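Local coordinates for biofilm-surface layer protein A (Bacillus subtilis, PDB 4BHU) that self-assembles into a water-repellent, mechanically robust layer on the surface of biofilms and is needed for complex colony architecture, at residues C[31-36]-C[106-111]; C[99-104]-C[120-125]. The protein carries 1 engineered substitution. All coordinates share one frame; numbering follows the deposited sequence. Where two conformers were deposited one is given.

Contact 1: residues C[31-36]-C[106-111]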
loop_
_atom_site.group_PDB
_atom_site.type_symbol
_atom_site.label_atom_id
_atom_site.label_comp_id
_atom_site.label_asym_id
_atom_site.label_seq_id
_atom_site.Cartn_x
_atom_site.Cartn_y
_atom_site.Cartn_z
ATOM N N PRO C 31 13.707 -2.816 -10.728
ATOM C CA PRO C 31 13.645 -4.257 -10.473
ATOM C C PRO C 31 12.221 -4.777 -10.573
ATOM O O PRO C 31 12.029 -5.960 -10.913
ATOM C CB PRO C 31 14.252 -4.411 -9.067
ATOM C CG PRO C 31 14.250 -3.072 -8.481
ATOM C CD PRO C 31 14.309 -2.076 -9.603
ATOM N N ASN C 32 11.233 -3.926 -10.331
ATOM C CA ASN C 32 9.836 -4.263 -10.612
ATOM C C ASN C 32 9.366 -5.488 -9.848
ATOM O O ASN C 32 8.813 -6.433 -10.428
ATOM C CB ASN C 32 9.590 -4.460 -12.121
ATOM C CG ASN C 32 8.114 -4.359 -12.486
ATOM O OD1 ASN C 32 7.336 -3.683 -11.799
ATOM N ND2 ASN C 32 7.704 -5.072 -13.544
ATOM N N THR C 33 9.565 -5.461 -8.539
ATOM C CA THR C 33 9.176 -6.576 -7.713
ATOM C C THR C 33 8.103 -6.165 -6.713
ATOM O O THR C 33 7.876 -4.972 -6.429
ATOM C CB THR C 33 10.358 -7.192 -6.932
ATOM O OG1 THR C 33 10.844 -6.248 -5.962
ATOM C CG2 THR C 33 11.510 -7.634 -7.859
ATOM N N LEU C 34 7.471 -7.167 -6.126
ATOM C CA LEU C 34 6.501 -6.913 -5.088
ATOM C C LEU C 34 7.196 -6.376 -3.844
ATOM O O LEU C 34 6.771 -5.371 -3.280
ATOM C CB LEU C 34 5.708 -8.161 -4.771
ATOM C CG LEU C 34 4.601 -8.491 -5.762
ATOM C CD1 LEU C 34 3.904 -9.755 -5.316
ATOM C CD2 LEU C 34 3.620 -7.338 -5.890
ATOM N N LEU C 35 8.279 -7.036 -3.448
ATOM C CA LEU C 35 9.078 -6.663 -2.279
ATOM C C LEU C 35 10.483 -7.231 -2.443
ATOM O O LEU C 35 10.653 -8.429 -2.679
ATOM C CB LEU C 35 8.447 -7.237 -1.014
ATOM C CG LEU C 35 9.054 -6.900 0.330
ATOM C CD1 LEU C 35 9.065 -5.378 0.549
ATOM C CD2 LEU C 35 8.286 -7.646 1.444
ATOM N N SER C 36 11.496 -6.375 -2.341
ATOM C CA SER C 36 12.891 -6.806 -2.385
ATOM C C SER C 36 13.704 -6.041 -1.352
ATOM O O SER C 36 13.489 -4.855 -1.114
ATOM C CB SER C 36 13.531 -6.596 -3.765
ATOM O OG SER C 36 12.901 -7.354 -4.770
ATOM N N ALA C 106 21.511 -4.914 -15.448
ATOM C CA ALA C 106 21.235 -4.700 -14.040
ATOM C C ALA C 106 20.482 -5.905 -13.533
ATOM O O ALA C 106 19.613 -6.436 -14.247
ATOM C CB ALA C 106 20.440 -3.410 -13.846
ATOM N N GLU C 107 20.863 -6.367 -12.344
ATOM C CA GLU C 107 20.360 -7.603 -11.786
ATOM C C GLU C 107 20.018 -7.499 -10.315
ATOM O O GLU C 107 20.678 -6.816 -9.549
ATOM C CB GLU C 107 21.375 -8.722 -11.937
ATOM C CG GLU C 107 20.730 -10.088 -11.752
ATOM C CD GLU C 107 21.687 -11.228 -12.051
ATOM O OE1 GLU C 107 22.841 -10.939 -12.451
ATOM O OE2 GLU C 107 21.282 -12.392 -11.866
ATOM N N ASN C 108 18.965 -8.211 -9.956
ATOM C CA ASN C 108 18.449 -8.277 -8.604
ATOM C C ASN C 108 19.014 -9.514 -7.926
ATOM O O ASN C 108 18.707 -10.642 -8.292
ATOM C CB ASN C 108 16.918 -8.342 -8.674
ATOM C CG ASN C 108 16.249 -8.309 -7.308
ATOM O OD1 ASN C 108 16.888 -8.506 -6.276
ATOM N ND2 ASN C 108 14.949 -8.036 -7.303
ATOM N N LYS C 109 19.872 -9.304 -6.947
ATOM C CA LYS C 109 20.437 -10.403 -6.183
ATOM C C LYS C 109 19.993 -10.348 -4.725
ATOM O O LYS C 109 20.715 -10.786 -3.825
ATOM C CB LYS C 109 21.953 -10.339 -6.282
ATOM C CG LYS C 109 22.428 -10.294 -7.734
ATOM C CD LYS C 109 23.948 -10.219 -7.809
ATOM C CE LYS C 109 24.555 -11.572 -7.610
ATOM N NZ LYS C 109 24.420 -12.401 -8.848
ATOM N N SER C 110 18.800 -9.821 -4.501
ATOM C CA SER C 110 18.338 -9.556 -3.126
ATOM C C SER C 110 17.388 -10.627 -2.621
ATOM O O SER C 110 17.045 -11.528 -3.362
ATOM C CB SER C 110 17.643 -8.195 -3.091
ATOM O OG SER C 110 16.381 -8.245 -3.718
ATOM N N LEU C 111 16.960 -10.529 -1.362
ATOM C CA LEU C 111 15.783 -11.270 -0.930
ATOM C C LEU C 111 14.606 -10.645 -1.665
ATOM O O LEU C 111 14.419 -9.445 -1.628
ATOM C CB LEU C 111 15.572 -11.175 0.583
ATOM C CG LEU C 111 16.732 -11.550 1.504
ATOM C CD1 LEU C 111 16.524 -10.945 2.886
ATOM C CD2 LEU C 111 16.899 -13.074 1.583
HETATM O O HOH W 1 13.984 -7.893 -10.298
#

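Contact 2: residues C[99-104]-C[120-125]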
loop_
_atom_site.group_PDB
_atom_site.type_symbol
_atom_site.label_atom_id
_atom_site.label_comp_id
_atom_site.label_asym_id
_atom_site.label_seq_id
_atom_site.Cartn_x
_atom_site.Cartn_y
_atom_site.Cartn_z
ATOM N N ALA C 99 32.753 3.974 -31.843
ATOM C CA ALA C 99 31.409 3.827 -32.330
ATOM C C ALA C 99 30.990 2.357 -32.349
ATOM O O ALA C 99 31.760 1.459 -32.710
ATOM C CB ALA C 99 31.278 4.446 -33.697
ATOM N N GLY C 100 29.764 2.116 -31.917
ATOM C CA GLY C 100 29.216 0.772 -31.866
ATOM C C GLY C 100 28.063 0.772 -30.867
ATOM O O GLY C 100 27.695 1.821 -30.319
ATOM N N THR C 101 27.505 -0.406 -30.630
ATOM C CA THR C 101 26.416 -0.586 -29.662
ATOM C C THR C 101 26.959 -1.197 -28.379
ATOM O O THR C 101 27.750 -2.157 -28.426
ATOM C CB THR C 101 25.364 -1.525 -30.264
ATOM O OG1 THR C 101 24.798 -0.904 -31.422
ATOM C CG2 THR C 101 24.266 -1.839 -29.254
ATOM N N TYR C 102 26.557 -0.636 -27.234
ATOM C CA TYR C 102 27.074 -1.033 -25.936
ATOM C C TYR C 102 25.924 -1.416 -25.020
ATOM O O TYR C 102 24.989 -0.649 -24.876
ATOM C CB TYR C 102 27.890 0.084 -25.297
ATOM C CG TYR C 102 29.179 0.361 -26.046
ATOM C CD1 TYR C 102 29.185 1.170 -27.175
ATOM C CD2 TYR C 102 30.377 -0.220 -25.639
ATOM C CE1 TYR C 102 30.377 1.398 -27.903
ATOM C CE2 TYR C 102 31.572 -0.001 -26.359
ATOM C CZ TYR C 102 31.562 0.815 -27.467
ATOM O OH TYR C 102 32.737 1.025 -28.156
ATOM N N THR C 103 26.010 -2.611 -24.440
ATOM C CA THR C 103 24.902 -3.203 -23.664
ATOM C C THR C 103 25.224 -3.221 -22.182
ATOM O O THR C 103 26.295 -3.665 -21.795
ATOM C CB THR C 103 24.600 -4.625 -24.191
ATOM O OG1 THR C 103 24.145 -4.494 -25.529
ATOM C CG2 THR C 103 23.479 -5.326 -23.414
ATOM N N PHE C 104 24.304 -2.671 -21.376
ATOM C CA PHE C 104 24.423 -2.623 -19.909
ATOM C C PHE C 104 23.454 -3.622 -19.303
ATOM O O PHE C 104 22.445 -3.939 -19.913
ATOM C CB PHE C 104 24.110 -1.210 -19.390
ATOM C CG PHE C 104 24.989 -0.136 -19.993
ATOM C CD1 PHE C 104 24.738 0.357 -21.242
ATOM C CD2 PHE C 104 26.064 0.372 -19.282
ATOM C CE1 PHE C 104 25.563 1.329 -21.817
ATOM C CE2 PHE C 104 26.887 1.352 -19.835
ATOM C CZ PHE C 104 26.635 1.823 -21.114
ATOM N N GLU C 120 18.381 -5.676 -19.405
ATOM C CA GLU C 120 19.431 -5.125 -20.273
ATOM C C GLU C 120 18.910 -3.990 -21.126
ATOM O O GLU C 120 17.710 -3.885 -21.386
ATOM C CB GLU C 120 20.056 -6.230 -21.162
ATOM C CG GLU C 120 20.964 -7.174 -20.390
ATOM C CD GLU C 120 21.784 -8.129 -21.279
ATOM O OE1 GLU C 120 21.357 -8.425 -22.408
ATOM O OE2 GLU C 120 22.839 -8.591 -20.822
ATOM N N ALA C 121 19.836 -3.126 -21.552
ATOM C CA ALA C 121 19.528 -1.993 -22.412
ATOM C C ALA C 121 20.814 -1.556 -23.101
ATOM O O ALA C 121 21.903 -1.741 -22.573
ATOM C CB ALA C 121 19.000 -0.830 -21.580
ATOM N N SER C 122 20.697 -0.925 -24.253
ATOM C CA SER C 122 21.902 -0.572 -25.001
ATOM C C SER C 122 21.908 0.892 -25.414
ATOM O O SER C 122 20.876 1.551 -25.405
ATOM C CB SER C 122 22.001 -1.479 -26.236
ATOM O OG SER C 122 20.923 -1.216 -27.101
ATOM N N ILE C 123 23.091 1.422 -25.738
ATOM C CA ILE C 123 23.176 2.749 -26.332
ATOM C C ILE C 123 23.970 2.564 -27.639
ATOM O O ILE C 123 24.717 1.603 -27.778
ATOM C CB ILE C 123 23.918 3.790 -25.454
ATOM C CG1 ILE C 123 25.349 3.331 -25.204
ATOM C CG2 ILE C 123 23.170 4.097 -24.103
ATOM C CD1 ILE C 123 26.142 4.199 -24.313
ATOM N N ASP C 124 23.804 3.488 -28.569
ATOM C CA ASP C 124 24.635 3.541 -29.777
ATOM C C ASP C 124 25.540 4.755 -29.682
ATOM O O ASP C 124 25.066 5.882 -29.550
ATOM C CB ASP C 124 23.779 3.686 -31.032
ATOM C CG ASP C 124 23.031 2.405 -31.405
ATOM O OD1 ASP C 124 23.261 1.341 -30.792
ATOM O OD2 ASP C 124 22.220 2.468 -32.347
ATOM N N VAL C 125 26.843 4.523 -29.745
ATOM C CA VAL C 125 27.810 5.604 -29.854
ATOM C C VAL C 125 28.030 5.838 -31.348
ATOM O O VAL C 125 28.368 4.904 -32.078
ATOM C CB VAL C 125 29.134 5.239 -29.158
ATOM C CG1 VAL C 125 30.196 6.341 -29.381
ATOM C CG2 VAL C 125 28.898 5.017 -27.650
#

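Contact 1: residues C[31-36]-C[106-111]
N108 reaches across to T33 and S36 with its carboxamide nitrogen. CG lies anti to the backbone N (chi1 -176°), which carries the amide out from strand 100-109 toward segment 31-36. ND2 makes a weak but nearly straight hydrogen bond to S36 OG (3.3 Å, 162° at the hydrogen), and T33 CG2, approaching from the opposite direction, stops 3.5 Å from the same nitrogen. A water accepts from N108 ND2 at 3.1 Å and is also 2.8 Å from P31 O, so the amide is linked to 31-36 by two routes, directly to S36 and through the water to P31. S36 OG also bonds S112 OG, while T33 OG1 is held by D80.

The other end of the amide faces its own chain. N108 OD1 accepts from S110 N at 2.9 Å, closing an Asx turn, and from S110 OG at 2.6 Å, the hydroxyl lying in the carbonyl plane on a lone pair. Two donors on OD1 fix the flip of the amide and leave ND2 directed at S36. The Asx turn sits where the chain turns a corner at 110 and 111, within a domain of the immunoglobulin-like E-set class.

S110 OG itself rests 3.3 Å from S36 CB. One residue on, the backbone of L111 takes over: its O receives a CA-H...O contact from S36 CA at 3.1 Å. The L111 side chain turns its back on 31-36 and is exposed. It packs on L79 of a second subunit, whose L81 meets L34, consistent with the leucine-rich hydrophobic cap of this family.

Contact 2: residues C[99-104]-C[120-125]
G100, Y102 and F104 form hydrogen-bonded pairs with V125, I123 and A121, making an antiparallel beta ladder in one sheet of the immunoglobulin-like sandwich. The segment axes come within 4.6 Å, and their directions differ by 154°. Each of these pairs closes two N-H...O bonds; among the six, F104 N to A121 O is the straightest, at 2.8 Å and 173°.

I123 shows how the inner face is filled. From CB, the side chain places CG1 between the backbone N and the carbonyl carbon (chi1 60°), then runs extended to CD1. CG1 lies 4.1 Å from Y102 CB and meets F104 CE1 in the plane of that ring, at its edge. CD1 continues along the same edge, 3.8 Å from F104 CE1, and also touches CZ. The isoleucine thus abuts the rim of the phenylalanine rather than stacking on a face. Beyond the ladder, I123 packs on F48 and on A10 and I12 of strand 7-12, which belongs to the three-stranded sheet. F48 also meets the rings of both Y102 and F104.

Toward the 99-100 end, V125 CG2 sits 3.9 Å from Y102 CD1, obliquely to the ring, while Y102 OH bonds A98 O. The non-hydrogen-bonded pairs T101-D124 and T103-S122 put their side chains on the other face. T103 CG2 approaches E120 OE1 at 3.9 Å, although that carboxylate's salt bridge, through OE2, is with R105. D124 OD2 bonds a dimethyl-lysine of a fourth subunit. T101 and D124 point the same way, side by side; the bond from T101 OG1 to D124 OD1 is 2.8 Å long, the hydroxyl coming from above the plane of the carboxylate.

Overall arrangement
Contacts 1 and 2 share strand 100-109: the part up to F104 pairs with 120-125, while N108, near its far end, and S110 and L111 just beyond it meet 31-36. Only R105 separates their segments in sequence, yet the contact centres are about 23 Å apart and lie on opposite sides of the chain's centre, 14 Å and 12 Å from it. The two also differ in kind. Contact 2 is a regular backbone ladder burying 544 Å², whereas contact 1 buries 178 Å² and is carried mainly by polar side chains and a water. Each borders other subunits, contact 1 through leucines and N32, contact 2 through a carboxylate and dimethyl-lysine.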